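Local atomic coordinates of antigen MTB48, Mycobacterial protein (Mycobacterium smegmatis, PDB entry 4WJ1), a protein that is exported by the ESX-1 type VII secretion system and is probably involved in DNA conjugation, at least in the recipient strain. Residues A[71-76]-A[111-116]; A[137-142]-A[257-262]; A[165-170]-A[206-211]. All coordinates share one frame; numbering follows the deposited sequence.

Contact 1 of 3, residues A[71-76]-A[111-116]; sequences AAAIRA and PDMSGI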
loop_
_atom_site.group_PDB
_atom_site.type_symbol
_atom_site.label_atom_id
_atom_site.label_comp_id
_atom_site.label_asym_id
_atom_site.label_seq_id
_atom_site.Cartn_x
_atom_site.Cartn_y
_atom_site.Cartn_z
ATOM N N ALA A 71 15.030 8.591 -11.034
ATOM C CA ALA A 71 15.762 9.844 -10.832
ATOM C C ALA A 71 17.222 9.664 -11.201
ATOM O O ALA A 71 17.816 10.504 -11.859
ATOM C CB ALA A 71 15.653 10.323 -9.390
ATOM N N ALA A 72 17.798 8.558 -10.757
ATOM C CA ALA A 72 19.208 8.321 -10.957
ATOM C C ALA A 72 19.487 8.084 -12.439
ATOM O O ALA A 72 20.503 8.533 -12.967
ATOM C CB ALA A 72 19.668 7.142 -10.118
ATOM N N ALA A 73 18.569 7.391 -13.099
ATOM C CA ALA A 73 18.690 7.104 -14.519
ATOM C C ALA A 73 18.647 8.407 -15.299
ATOM O O ALA A 73 19.429 8.617 -16.222
ATOM C CB ALA A 73 17.593 6.174 -14.962
ATOM N N ILE A 74 17.742 9.292 -14.894
ATOM C CA ILE A 74 17.622 10.600 -15.520
ATOM C C ILE A 74 18.914 11.379 -15.329
ATOM O O ILE A 74 19.437 11.966 -16.272
ATOM C CB ILE A 74 16.426 11.378 -14.952
ATOM C CG1 ILE A 74 15.127 10.839 -15.552
ATOM C CG2 ILE A 74 16.530 12.841 -15.256
ATOM C CD1 ILE A 74 13.873 11.276 -14.788
ATOM N N ARG A 75 19.462 11.350 -14.117
ATOM C CA ARG A 75 20.719 12.046 -13.873
ATOM C C ARG A 75 21.887 11.425 -14.627
ATOM O O ARG A 75 22.846 12.120 -14.964
ATOM C CB ARG A 75 21.029 12.082 -12.385
ATOM C CG ARG A 75 19.980 12.858 -11.614
ATOM C CD ARG A 75 20.516 13.416 -10.341
ATOM N NE ARG A 75 19.545 14.336 -9.787
ATOM C CZ ARG A 75 18.664 14.009 -8.850
ATOM N NH1 ARG A 75 18.649 12.779 -8.343
ATOM N NH2 ARG A 75 17.806 14.919 -8.418
ATOM N N ALA A 76 21.821 10.126 -14.893
ATOM C CA ALA A 76 22.904 9.478 -15.629
ATOM C C ALA A 76 22.838 9.946 -17.082
ATOM O O ALA A 76 23.850 10.270 -17.696
ATOM C CB ALA A 76 22.809 7.976 -15.524
ATOM N N PRO A 111 23.973 5.977 -21.706
ATOM C CA PRO A 111 24.131 6.442 -20.321
ATOM C C PRO A 111 24.503 5.330 -19.341
ATOM O O PRO A 111 23.963 4.228 -19.416
ATOM C CB PRO A 111 22.754 7.017 -19.995
ATOM C CG PRO A 111 22.262 7.519 -21.296
ATOM C CD PRO A 111 22.787 6.573 -22.348
ATOM N N ASP A 112 25.430 5.628 -18.441
ATOM C CA ASP A 112 25.952 4.634 -17.512
ATOM C C ASP A 112 25.015 4.438 -16.321
ATOM O O ASP A 112 24.860 5.333 -15.496
ATOM C CB ASP A 112 27.341 5.056 -17.033
ATOM C CG ASP A 112 28.019 4.000 -16.196
ATOM O OD1 ASP A 112 27.633 2.813 -16.293
ATOM O OD2 ASP A 112 28.959 4.362 -15.457
HETATM N N MSE A 113 24.396 3.264 -16.243
HETATM C CA MSE A 113 23.443 2.940 -15.181
HETATM C C MSE A 113 24.086 2.200 -14.014
HETATM O O MSE A 113 23.422 1.885 -13.025
HETATM C CB MSE A 113 22.302 2.084 -15.743
HETATM C CG MSE A 113 21.605 2.698 -16.952
HETATM SE SE MSE A 113 20.455 4.185 -16.414
HETATM C CE MSE A 113 20.499 5.241 -18.032
ATOM N N SER A 114 25.380 1.931 -14.132
ATOM C CA SER A 114 26.027 0.919 -13.304
ATOM C C SER A 114 26.055 1.231 -11.809
ATOM O O SER A 114 26.186 0.308 -11.000
ATOM C CB SER A 114 27.455 0.679 -13.793
ATOM O OG SER A 114 28.236 1.839 -13.608
ATOM N N GLY A 115 25.929 2.503 -11.435
ATOM C CA GLY A 115 25.949 2.869 -10.022
ATOM C C GLY A 115 24.583 3.077 -9.394
ATOM O O GLY A 115 24.469 3.377 -8.207
ATOM N N ILE A 116 23.539 2.919 -10.196
ATOM C CA ILE A 116 22.162 3.077 -9.743
ATOM C C ILE A 116 21.724 1.895 -8.883
ATOM O O ILE A 116 21.906 0.742 -9.275
ATOM C CB ILE A 116 21.229 3.222 -10.956
ATOM C CG1 ILE A 116 21.547 4.517 -11.686
ATOM C CG2 ILE A 116 19.792 3.197 -10.552
ATOM C CD1 ILE A 116 20.711 4.730 -12.897
#
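Ile-116 and Met-113 (a selenomethionine) reach from an irregular segment onto an alanine-lined strip of helix 40-96, their tips meeting at Ala-73. Ile-116 carries CG1 anti to its carbonyl carbon (chi1 -66°) and extends it straight at chi2, so that CG1 lies against the Ala-72 methyl, CB to CG1 3.6 Å, while CD1 slides past it to N and CA of Ala-73, 3.4 Å from that N. Met-113 leaves its backbone with the same first torsion but bends at chi2 (-74°), which lays SE against the Ala-73 methyl, 3.8 Å from its CB. One turn further, the Ala-76 methyl points at the backbone, its CB 3.3 Å from Asp-112 O, and Pro-111 rests CB near the Ala-76 carbonyl. Between the segments the contact is van der Waals packing. Within 111-116, Asp-112 OD1 is met from above the carboxylate plane by Ser-114 N at 3.2 Å and by Ser-114 OG at 2.9 Å. The loop residues Ile-286 and Leu-289 join in, touching Ala-73 and Met-113 respectively. This is a linker, folded into an Asx turn and a type I turn from Met-113 to Ile-116, lying along a helix of the PE domain.

Contact 2 of 3, residues A[137-142]-A[257-262]; sequences MDWEAA and MLQEQS
Gln-259 NE2 is gripped by two bonds, giving one hydrogen to Met-137 O at 2.9 Å and another to Glu-263 OE2 on its own helix. The bond to Met-137 O runs almost within the amide plane and is fairly straight at 159°. Across the same amide, OE1 accepts from Trp-139 N, again at 2.9 Å, through a lone pair in the carbonyl plane. Both amide ends therefore engage backbone on either side of Asp-138, which fixes the flip of the side chain; CG anti to the backbone N and a bend at chi2 (62°) turn it there. Trp-139 places its ring in the crowded position between backbone N and carbonyl carbon (chi1 72°), against helix 248-272. Leu-258 CB lies over one face, 3.9 Å from the centroid of the five-membered ring in a CH-pi contact, and its CD1 reaches the six-membered ring at Trp-139 CZ2, 3.7 Å. Glu-140 CG covers the opposite face, OE1 of Gln-259 sits at the ring edge, and Trp-255 meets the ring edge-to-face. Ser-262 packs CB on Trp-139 CB at 3.4 Å, while its OG bonds to His-231. Asp-138 OD1 takes Ala-141 N at 3.0 Å and, weakly, Glu-140 N: an N-cap opening helix 139-147 in the PPE domain, docked through a glutamine amide onto helix 248-272.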
loop_
_atom_site.group_PDB
_atom_site.type_symbol
_atom_site.label_atom_id
_atom_site.label_comp_id
_atom_site.label_asym_id
_atom_site.label_seq_id
_atom_site.Cartn_x
_atom_site.Cartn_y
_atom_site.Cartn_z
HETATM N N MSE A 137 -18.647 -21.726 22.118
HETATM C CA MSE A 137 -18.475 -20.907 23.321
HETATM C C MSE A 137 -19.734 -20.760 24.170
HETATM O O MSE A 137 -20.849 -20.842 23.659
HETATM C CB MSE A 137 -17.993 -19.506 22.952
HETATM C CG MSE A 137 -16.663 -19.439 22.235
HETATM SE SE MSE A 137 -16.038 -17.605 22.377
HETATM C CE MSE A 137 -16.202 -17.433 24.319
ATOM N N ASP A 138 -19.536 -20.523 25.465
ATOM C CA ASP A 138 -20.615 -20.172 26.382
ATOM C C ASP A 138 -20.978 -18.689 26.229
ATOM O O ASP A 138 -20.092 -17.854 26.047
ATOM C CB ASP A 138 -20.197 -20.471 27.815
ATOM C CG ASP A 138 -21.192 -19.952 28.833
ATOM O OD1 ASP A 138 -21.143 -18.743 29.158
ATOM O OD2 ASP A 138 -22.009 -20.760 29.324
ATOM N N TRP A 139 -22.262 -18.351 26.311
ATOM C CA TRP A 139 -22.689 -16.992 25.976
ATOM C C TRP A 139 -22.221 -15.939 26.979
ATOM O O TRP A 139 -21.911 -14.811 26.590
ATOM C CB TRP A 139 -24.210 -16.916 25.821
ATOM C CG TRP A 139 -25.024 -17.024 27.076
ATOM C CD1 TRP A 139 -25.557 -18.159 27.609
ATOM C CD2 TRP A 139 -25.456 -15.945 27.914
ATOM N NE1 TRP A 139 -26.273 -17.858 28.746
ATOM C CE2 TRP A 139 -26.228 -16.507 28.952
ATOM C CE3 TRP A 139 -25.248 -14.564 27.900
ATOM C CZ2 TRP A 139 -26.790 -15.732 29.964
ATOM C CZ3 TRP A 139 -25.817 -13.792 28.911
ATOM C CH2 TRP A 139 -26.571 -14.378 29.926
ATOM N N GLU A 140 -22.161 -16.287 28.258
ATOM C CA GLU A 140 -21.684 -15.318 29.235
ATOM C C GLU A 140 -20.185 -15.129 29.027
ATOM O O GLU A 140 -19.683 -14.004 29.041
ATOM C CB GLU A 140 -21.982 -15.751 30.666
ATOM C CG GLU A 140 -23.336 -16.422 30.846
ATOM C CD GLU A 140 -23.635 -16.785 32.304
ATOM O OE1 GLU A 140 -22.810 -16.447 33.189
ATOM O OE2 GLU A 140 -24.694 -17.412 32.562
ATOM N N ALA A 141 -19.480 -16.235 28.801
ATOM C CA ALA A 141 -18.051 -16.184 28.529
ATOM C C ALA A 141 -17.764 -15.315 27.317
ATOM O O ALA A 141 -16.799 -14.554 27.314
ATOM C CB ALA A 141 -17.500 -17.577 28.315
ATOM N N ALA A 142 -18.599 -15.431 26.288
ATOM C CA ALA A 142 -18.371 -14.681 25.061
ATOM C C ALA A 142 -18.738 -13.209 25.242
ATOM O O ALA A 142 -18.041 -12.321 24.747
ATOM C CB ALA A 142 -19.149 -15.298 23.915
HETATM N N MSE A 257 -32.144 -19.594 25.359
HETATM C CA MSE A 257 -32.389 -18.551 24.368
HETATM C C MSE A 257 -31.179 -17.652 24.182
HETATM O O MSE A 257 -30.790 -17.347 23.055
HETATM C CB MSE A 257 -33.591 -17.703 24.756
HETATM C CG MSE A 257 -34.902 -18.315 24.376
HETATM SE SE MSE A 257 -36.327 -17.127 24.910
HETATM C CE MSE A 257 -35.852 -15.639 23.750
ATOM N N LEU A 258 -30.586 -17.241 25.293
ATOM C CA LEU A 258 -29.410 -16.387 25.252
ATOM C C LEU A 258 -28.230 -17.138 24.655
ATOM O O LEU A 258 -27.431 -16.567 23.914
ATOM C CB LEU A 258 -29.080 -15.864 26.651
ATOM C CG LEU A 258 -30.160 -14.932 27.216
ATOM C CD1 LEU A 258 -30.152 -14.935 28.720
ATOM C CD2 LEU A 258 -29.952 -13.523 26.688
ATOM N N GLN A 259 -28.130 -18.425 24.964
ATOM C CA GLN A 259 -27.074 -19.240 24.385
ATOM C C GLN A 259 -27.229 -19.318 22.865
ATOM O O GLN A 259 -26.243 -19.208 22.127
ATOM C CB GLN A 259 -27.073 -20.643 25.001
ATOM C CG GLN A 259 -25.991 -21.555 24.451
ATOM C CD GLN A 259 -24.596 -21.037 24.725
ATOM O OE1 GLN A 259 -24.382 -20.255 25.648
ATOM N NE2 GLN A 259 -23.636 -21.461 23.910
ATOM N N GLU A 260 -28.463 -19.488 22.391
ATOM C CA GLU A 260 -28.675 -19.550 20.948
ATOM C C GLU A 260 -28.446 -18.165 20.315
ATOM O O GLU A 260 -27.919 -18.073 19.207
ATOM C CB GLU A 260 -30.066 -20.098 20.586
ATOM C CG GLU A 260 -30.189 -20.383 19.077
ATOM C CD GLU A 260 -31.470 -21.103 18.623
ATOM O OE1 GLU A 260 -32.345 -21.419 19.453
ATOM O OE2 GLU A 260 -31.573 -21.385 17.404
ATOM N N GLN A 261 -28.791 -17.090 21.022
ATOM C CA GLN A 261 -28.441 -15.749 20.554
ATOM C C GLN A 261 -26.945 -15.608 20.330
ATOM O O GLN A 261 -26.506 -15.059 19.314
ATOM C CB GLN A 261 -28.886 -14.688 21.544
ATOM C CG GLN A 261 -30.282 -14.197 21.321
ATOM C CD GLN A 261 -30.778 -13.359 22.488
ATOM O OE1 GLN A 261 -30.035 -12.525 23.014
ATOM N NE2 GLN A 261 -32.036 -13.575 22.899
ATOM N N SER A 262 -26.165 -16.086 21.293
ATOM C CA SER A 262 -24.726 -15.964 21.211
ATOM C C SER A 262 -24.183 -16.767 20.041
ATOM O O SER A 262 -23.405 -16.259 19.235
ATOM C CB SER A 262 -24.081 -16.435 22.493
ATOM O OG SER A 262 -22.674 -16.418 22.368
#

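Contact 3 of 3, residues A[165-170]-A[206-211]; sequences DYQSTL and MGAECG
Gln-167 lays its chain over the carbonyl of Gly-207, filling a hole between Gly-207, Ala-208, Cys-210 and Gly-211 as a knob. Its CG is anti to the backbone N and the chain stays extended beyond it, so CB stands 3.2 Å from Gly-207 O and OE1 comes 3.3 Å from Gly-211 CA. The amide NE2 passes near Ala-208 CA and is hydrogen-bonded to Glu-171 OE2, one turn along its own helix. At Gly-207, which has no side chain to hold them apart, the two antiparallel helices (177°) close to 7.4 Å between axes, and the CA atoms of Gln-167 and Gly-207 stand only 3.9 Å apart. On the next turn Leu-170, with CG anti to its carbonyl carbon, settles CB on the Gly-207 backbone and points CD1 between Met-206 CB and Cys-210 SG, 3.6 Å from the sulfur. That SG also lies at the edge of the Tyr-166 ring, 5.1 Å from its centroid and 3.8 Å from CD2, a sulfur-aromatic contact. Phe-60 of helix 40-96 touches Tyr-166, Leu-170, Met-206 and Cys-210. With the Gln-167 amide bonded to Glu-171 and the Tyr-166 hydroxyl to Pro-27 O, cohesion between these PPE-domain helices probably rests here on close van der Waals packing, of the Gln-167 chain on the Gly-207 carbonyl and of Leu-170 and Tyr-166 on the Cys-210 sulfur.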
loop_
_atom_site.group_PDB
_atom_site.type_symbol
_atom_site.label_atom_id
_atom_site.label_comp_id
_atom_site.label_asym_id
_atom_site.label_seq_id
_atom_site.Cartn_x
_atom_site.Cartn_y
_atom_site.Cartn_z
ATOM N N ASP A 165 -8.128 6.971 3.242
ATOM C CA ASP A 165 -7.741 8.321 2.882
ATOM C C ASP A 165 -6.370 8.402 2.291
ATOM O O ASP A 165 -5.985 9.438 1.749
ATOM C CB ASP A 165 -7.815 9.215 4.090
ATOM C CG ASP A 165 -9.228 9.434 4.538
ATOM O OD1 ASP A 165 -10.173 9.328 3.729
ATOM O OD2 ASP A 165 -9.391 9.727 5.709
ATOM N N TYR A 166 -5.631 7.306 2.391
ATOM C CA TYR A 166 -4.293 7.256 1.833
ATOM C C TYR A 166 -4.360 7.006 0.330
ATOM O O TYR A 166 -3.406 7.269 -0.393
ATOM C CB TYR A 166 -3.476 6.170 2.509
ATOM C CG TYR A 166 -1.987 6.368 2.380
ATOM C CD1 TYR A 166 -1.399 7.568 2.762
ATOM C CD2 TYR A 166 -1.166 5.354 1.895
ATOM C CE1 TYR A 166 -0.039 7.756 2.657
ATOM C CE2 TYR A 166 0.196 5.532 1.800
ATOM C CZ TYR A 166 0.751 6.734 2.184
ATOM O OH TYR A 166 2.103 6.925 2.103
ATOM N N GLN A 167 -5.497 6.484 -0.120
ATOM C CA GLN A 167 -5.679 6.164 -1.516
ATOM C C GLN A 167 -5.431 7.413 -2.334
ATOM O O GLN A 167 -4.660 7.398 -3.288
ATOM C CB GLN A 167 -7.082 5.617 -1.784
ATOM C CG GLN A 167 -7.574 5.909 -3.194
ATOM C CD GLN A 167 -8.552 4.868 -3.708
ATOM O OE1 GLN A 167 -9.296 4.253 -2.933
ATOM N NE2 GLN A 167 -8.532 4.638 -5.025
ATOM N N SER A 168 -6.056 8.511 -1.932
ATOM C CA SER A 168 -5.903 9.745 -2.680
ATOM C C SER A 168 -4.463 10.265 -2.577
ATOM O O SER A 168 -3.981 10.942 -3.471
ATOM C CB SER A 168 -6.889 10.797 -2.185
ATOM O OG SER A 168 -6.280 11.585 -1.197
ATOM N N THR A 169 -3.774 9.944 -1.487
ATOM C CA THR A 169 -2.376 10.325 -1.361
ATOM C C THR A 169 -1.529 9.661 -2.427
ATOM O O THR A 169 -0.721 10.312 -3.088
ATOM C CB THR A 169 -1.793 9.944 -0.004
ATOM O OG1 THR A 169 -2.612 10.473 1.036
ATOM C CG2 THR A 169 -0.410 10.533 0.125
ATOM N N LEU A 170 -1.705 8.352 -2.570
ATOM C CA LEU A 170 -0.917 7.588 -3.518
ATOM C C LEU A 170 -1.272 7.947 -4.958
ATOM O O LEU A 170 -0.394 8.034 -5.798
ATOM C CB LEU A 170 -1.095 6.098 -3.282
ATOM C CG LEU A 170 -0.495 5.646 -1.956
ATOM C CD1 LEU A 170 -0.432 4.139 -1.881
ATOM C CD2 LEU A 170 0.871 6.282 -1.703
HETATM N N MSE A 206 -1.684 1.282 -6.431
HETATM C CA MSE A 206 -1.411 1.158 -5.021
HETATM C C MSE A 206 -2.468 1.928 -4.212
HETATM O O MSE A 206 -2.909 1.468 -3.159
HETATM C CB MSE A 206 -0.000 1.649 -4.710
HETATM C CG MSE A 206 1.071 0.670 -5.147
HETATM SE SE MSE A 206 0.699 -1.181 -4.616
HETATM C CE MSE A 206 0.092 -1.858 -6.344
ATOM N N GLY A 207 -2.882 3.085 -4.722
ATOM C CA GLY A 207 -3.972 3.841 -4.122
ATOM C C GLY A 207 -5.246 3.009 -4.101
ATOM O O GLY A 207 -5.930 2.927 -3.096
ATOM N N ALA A 208 -5.560 2.364 -5.212
ATOM C CA ALA A 208 -6.761 1.547 -5.288
ATOM C C ALA A 208 -6.707 0.394 -4.303
ATOM O O ALA A 208 -7.754 -0.029 -3.797
ATOM C CB ALA A 208 -6.955 1.013 -6.698
ATOM N N GLU A 209 -5.499 -0.126 -4.060
ATOM C CA GLU A 209 -5.311 -1.195 -3.077
ATOM C C GLU A 209 -5.571 -0.655 -1.676
ATOM O O GLU A 209 -6.100 -1.356 -0.829
ATOM C CB GLU A 209 -3.908 -1.796 -3.145
ATOM C CG GLU A 209 -3.533 -2.453 -4.481
ATOM C CD GLU A 209 -4.245 -3.771 -4.745
ATOM O OE1 GLU A 209 -5.173 -4.126 -3.997
ATOM O OE2 GLU A 209 -3.886 -4.457 -5.729
ATOM N N CYS A 210 -5.187 0.592 -1.445
ATOM C CA CYS A 210 -5.531 1.277 -0.216
ATOM C C CYS A 210 -7.044 1.260 -0.046
ATOM O O CYS A 210 -7.541 0.976 1.035
ATOM C CB CYS A 210 -4.994 2.708 -0.225
ATOM S SG CYS A 210 -3.214 2.799 -0.015
ATOM N N GLY A 211 -7.764 1.522 -1.135
ATOM C CA GLY A 211 -9.213 1.485 -1.126
ATOM C C GLY A 211 -9.713 0.092 -0.764
ATOM O O GLY A 211 -10.632 -0.064 0.038
#

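In the fold
Contact 1 and contact 2 mark two distant parts of an elongated molecule whose regular structure is all helix, their centres 65 Å apart and on opposite sides of the chain's centre; contact 3 lies nearer the middle, 29 Å from the first and 40 Å from the second. Along the chain contact 1 closes first, between helix 40-96 of the PE domain and the linker that follows it. The linker then runs to helix 139-147, the start of a long, mostly helical excursion that contact 2 closes on helix 248-272, with contact 3, between helices 154-178 and 187-230, nested inside it. Helix 40-96 supplies a segment to contact 1 and also covers contact 3, so PE and PPE helices pack together within one chain.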